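Local coordinates for protein arginase 1, mitochondrial (Arabidopsis thaliana, PDB 6VSU) that hydrolyses L-arginine to urea and L-ornithine with a pair of manganese ions, and also turns agmatine into putrescine, at residues 122-125 with 126-129; 208-211 with 212-215. All coordinates share one frame; numbering follows the deposited sequence.

Contact 1. Residues 122-125 with 126-129; sequences VKLV and MEEE
Met126 and Glu127 reach back four residues to Val122 and Lys123 through backbone hydrogen bonds, Met126 N to Val122 O at 3.2 Å and Glu127 N to Lys123 O at 2.8 Å. This is the last turn of helix 111-126, from which the chain swings into strand 131-136 of the parallel arginase sheet. As the chain leaves the helical path, Glu128 N binds Val125 O, only three residues back, at 3.0 Å. On the side toward helix 143-154 and strand 131-136, Met126 and Val122 run side by side, pointing the same way, with CG1 of Val122 4.0 Å from SD of Met126. CG of Met126 lies beside its own backbone N (chi1 -64°), which also sets it 3.4 Å from Val122 O. Both residues pack on Pro133 of the following strand, while Leu124 faces helix 7-37. The charged ends reach neighbouring helices: Lys123 forms a salt bridge with Glu152, its NZ 6.9 Å from OE2 of Glu127, and Glu128 one with Arg35. Glu127 lays CB and CG against the carbonyl oxygen of Lys123, makes a long, weak ion pair with Lys153, and crosses Leu124 at an angle, bringing OE1 to 3.6 Å from CD1 of Leu124.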
loop_
_atom_site.group_PDB
_atom_site.type_symbol
_atom_site.label_atom_id
_atom_site.label_comp_id
_atom_site.label_asym_id
_atom_site.label_seq_id
_atom_site.Cartn_x
_atom_site.Cartn_y
_atom_site.Cartn_z
ATOM N N VAL E 122 4.877 34.321 -14.048
ATOM C CA VAL E 122 3.698 34.248 -14.948
ATOM C C VAL E 122 3.800 35.330 -16.043
ATOM O O VAL E 122 3.538 35.024 -17.190
ATOM C CB VAL E 122 2.390 34.382 -14.155
ATOM C CG1 VAL E 122 1.206 34.444 -15.131
ATOM C CG2 VAL E 122 2.237 33.217 -13.193
ATOM N N LYS E 123 4.206 36.552 -15.721
ATOM C CA LYS E 123 4.228 37.616 -16.756
ATOM C C LYS E 123 5.270 37.262 -17.824
ATOM O O LYS E 123 5.035 37.558 -18.987
ATOM C CB LYS E 123 4.535 38.951 -16.088
ATOM C CG LYS E 123 3.431 39.366 -15.135
ATOM C CD LYS E 123 3.420 40.856 -14.863
ATOM C CE LYS E 123 2.457 41.145 -13.738
ATOM N NZ LYS E 123 2.335 42.600 -13.456
ATOM N N LEU E 124 6.371 36.631 -17.423
ATOM C CA LEU E 124 7.497 36.293 -18.331
ATOM C C LEU E 124 6.981 35.300 -19.388
ATOM O O LEU E 124 7.335 35.385 -20.539
ATOM C CB LEU E 124 8.576 35.638 -17.470
ATOM C CG LEU E 124 9.900 36.347 -17.170
ATOM C CD1 LEU E 124 9.883 37.844 -17.304
ATOM C CD2 LEU E 124 10.421 35.930 -15.792
ATOM N N VAL E 125 6.125 34.384 -18.998
ATOM C CA VAL E 125 5.458 33.474 -19.969
ATOM C C VAL E 125 4.550 34.294 -20.900
ATOM O O VAL E 125 4.691 34.135 -22.149
ATOM C CB VAL E 125 4.642 32.381 -19.266
ATOM C CG1 VAL E 125 3.936 31.516 -20.287
ATOM C CG2 VAL E 125 5.508 31.540 -18.361
ATOM N N MET E 126 3.721 35.180 -20.336
ATOM C CA MET E 126 2.681 35.922 -21.085
ATOM C C MET E 126 3.342 36.868 -22.086
ATOM O O MET E 126 2.745 37.049 -23.173
ATOM C CB MET E 126 1.751 36.711 -20.160
ATOM C CG MET E 126 0.946 35.778 -19.248
ATOM S SD MET E 126 -0.121 36.711 -18.121
ATOM C CE MET E 126 -1.296 37.342 -19.316
ATOM N N GLU E 127 4.531 37.362 -21.723
ATOM C CA GLU E 127 5.382 38.282 -22.521
ATOM C C GLU E 127 5.858 37.584 -23.799
ATOM O O GLU E 127 6.211 38.299 -24.737
ATOM C CB GLU E 127 6.503 38.880 -21.670
ATOM C CG GLU E 127 6.038 40.080 -20.868
ATOM C CD GLU E 127 6.871 40.497 -19.667
ATOM O OE1 GLU E 127 8.003 40.013 -19.524
ATOM O OE2 GLU E 127 6.374 41.314 -18.880
ATOM N N GLU E 128 5.967 36.254 -23.789
ATOM C CA GLU E 128 6.350 35.543 -25.024
ATOM C C GLU E 128 5.086 35.132 -25.766
ATOM O O GLU E 128 4.500 34.116 -25.479
ATOM C CB GLU E 128 7.258 34.362 -24.695
ATOM C CG GLU E 128 8.590 34.831 -24.156
ATOM C CD GLU E 128 9.519 35.368 -25.225
ATOM O OE1 GLU E 128 9.320 35.088 -26.443
ATOM O OE2 GLU E 128 10.473 36.008 -24.833
ATOM N N GLU E 129 4.733 35.929 -26.774
ATOM C CA GLU E 129 3.556 35.691 -27.646
ATOM C C GLU E 129 3.790 34.403 -28.442
ATOM O O GLU E 129 4.885 34.248 -28.975
ATOM C CB GLU E 129 3.437 36.872 -28.608
ATOM C CG GLU E 129 2.050 37.068 -29.174
ATOM C CD GLU E 129 1.103 37.819 -28.257
ATOM O OE1 GLU E 129 1.484 38.904 -27.775
ATOM O OE2 GLU E 129 -0.011 37.314 -28.034
#

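Contact 2. Residues 208-211 with 212-215; sequences GREQ and GKRF
Gln211 and Arg214 run side by side on helix 206-215, the helical link of the beta-alpha-beta unit between strands 193-201 and 218-221. Four backbone hydrogen bonds, from Gly212 N to Gly208 O through to Phe215 N to Gln211 O, form the helical frame. Gln211 bends at its second torsion (chi2 -84°), turning its amide along the helix. There OE1 takes NH1 of Arg214 at 2.9 Å on a lone pair, lying in turn at the edge of the guanidinium and almost in its plane. The two flat groups are nonetheless twisted by 39°. On the other branch, Gln211 NE2 donates to the carbonyl of Ile169 and, at 2.9 Å, to a water that also accepts from Arg214 NH1 at 2.7 Å, closing a small ring of bonds. Arg214 sends CG anti to its backbone N (chi1 172°) and stays extended to NE, which brings one face of the guanidinium onto CZ of Phe215, 3.6 Å from the guanidinium plane and over its centre; Arg214 CG lies over the phenyl face. An alanine in place of Gln211 removes the amide, is likely to leave Ile169 O and the water one donor short, and would probably let the guanidinium turn more freely. Arg209 forms a salt bridge with Glu221. The Phe215 ring also nestles against the helix backbone, its CD2 3.2 Å from Gln211 O.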
loop_
_atom_site.group_PDB
_atom_site.type_symbol
_atom_site.label_atom_id
_atom_site.label_comp_id
_atom_site.label_asym_id
_atom_site.label_seq_id
_atom_site.Cartn_x
_atom_site.Cartn_y
_atom_site.Cartn_z
ATOM N N GLY E 208 -17.267 31.329 5.367
ATOM C CA GLY E 208 -17.190 31.168 3.914
ATOM C C GLY E 208 -18.410 31.754 3.193
ATOM O O GLY E 208 -18.208 32.297 2.059
ATOM N N ARG E 209 -19.617 31.504 3.717
ATOM C CA ARG E 209 -20.885 32.003 3.112
ATOM C C ARG E 209 -20.945 33.536 3.185
ATOM O O ARG E 209 -21.242 34.153 2.164
ATOM C CB ARG E 209 -22.093 31.348 3.790
ATOM C CG ARG E 209 -22.157 29.834 3.643
ATOM C CD ARG E 209 -23.217 29.199 4.523
ATOM N NE ARG E 209 -23.226 27.745 4.473
ATOM C CZ ARG E 209 -23.585 27.053 3.407
ATOM N NH1 ARG E 209 -23.948 27.688 2.311
ATOM N NH2 ARG E 209 -23.566 25.736 3.427
ATOM N N GLU E 210 -20.622 34.104 4.349
ATOM C CA GLU E 210 -20.555 35.571 4.576
ATOM C C GLU E 210 -19.534 36.254 3.652
ATOM O O GLU E 210 -19.888 37.251 3.001
ATOM C CB GLU E 210 -20.220 35.880 6.020
ATOM C CG GLU E 210 -21.461 35.793 6.836
ATOM C CD GLU E 210 -22.491 36.813 6.334
ATOM O OE1 GLU E 210 -22.063 37.989 5.963
ATOM O OE2 GLU E 210 -23.692 36.425 6.254
ATOM N N GLN E 211 -18.352 35.679 3.541
ATOM C CA GLN E 211 -17.317 36.180 2.599
ATOM C C GLN E 211 -17.851 36.099 1.152
ATOM O O GLN E 211 -17.608 37.050 0.385
ATOM C CB GLN E 211 -15.968 35.445 2.785
ATOM C CG GLN E 211 -15.254 35.839 4.066
ATOM C CD GLN E 211 -14.433 37.107 3.949
ATOM O OE1 GLN E 211 -14.958 38.180 4.218
ATOM N NE2 GLN E 211 -13.171 37.006 3.492
ATOM N N GLY E 212 -18.546 35.032 0.761
ATOM C CA GLY E 212 -19.158 34.969 -0.590
ATOM C C GLY E 212 -20.155 36.131 -0.836
ATOM O O GLY E 212 -20.036 36.807 -1.864
ATOM N N LYS E 213 -20.988 36.444 0.144
ATOM C CA LYS E 213 -21.949 37.559 0.046
ATOM C C LYS E 213 -21.180 38.862 -0.060
ATOM O O LYS E 213 -21.481 39.616 -0.955
ATOM C CB LYS E 213 -22.884 37.576 1.250
ATOM C CG LYS E 213 -23.691 36.310 1.426
ATOM C CD LYS E 213 -24.911 36.631 2.224
ATOM C CE LYS E 213 -25.818 35.440 2.410
ATOM N NZ LYS E 213 -26.957 35.831 3.281
ATOM N N ARG E 214 -20.134 39.026 0.740
ATOM C CA ARG E 214 -19.341 40.278 0.776
ATOM C C ARG E 214 -18.754 40.548 -0.610
ATOM O O ARG E 214 -18.656 41.746 -0.999
ATOM C CB ARG E 214 -18.231 40.194 1.827
ATOM C CG ARG E 214 -17.247 41.349 1.821
ATOM C CD ARG E 214 -16.314 41.288 3.001
ATOM N NE ARG E 214 -15.193 42.195 2.865
ATOM C CZ ARG E 214 -13.944 41.904 3.204
ATOM N NH1 ARG E 214 -13.627 40.714 3.715
ATOM N NH2 ARG E 214 -13.004 42.818 3.021
ATOM N N PHE E 215 -18.381 39.518 -1.347
ATOM C CA PHE E 215 -17.695 39.709 -2.643
ATOM C C PHE E 215 -18.616 39.405 -3.817
ATOM O O PHE E 215 -18.152 39.510 -4.950
ATOM C CB PHE E 215 -16.413 38.877 -2.726
ATOM C CG PHE E 215 -15.366 39.282 -1.736
ATOM C CD1 PHE E 215 -14.835 40.559 -1.730
ATOM C CD2 PHE E 215 -14.937 38.373 -0.784
ATOM C CE1 PHE E 215 -13.876 40.923 -0.804
ATOM C CE2 PHE E 215 -13.967 38.734 0.137
ATOM C CZ PHE E 215 -13.444 40.013 0.130
HETATM O O HOH W 1 -11.372 39.301 3.405
#

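Overall arrangement
Contact 1 lies at the end of helix 111-126 and in the loop after it, contact 2 within helix 206-215, and the two do not touch: their centres are 33 Å apart and their nearest atoms about 21 Å. Contact 1 feeds strand 131-136, inside the sheet, whereas contact 2 leads to strand 218-221, the outermost strand at one side of the sheet within this chain; three strands separate 131-136 from 193-201. Of the two, contact 2 is the one near the ornithine-binding site. Its Gly208 lies about 8 Å from a bound L-ornithine and about 12 Å from a manganese ion, and the side chain of Gln211 is about 4 Å from that of the ornithine-binding Ile169. Residues 122-129 lie away from the annotated sites.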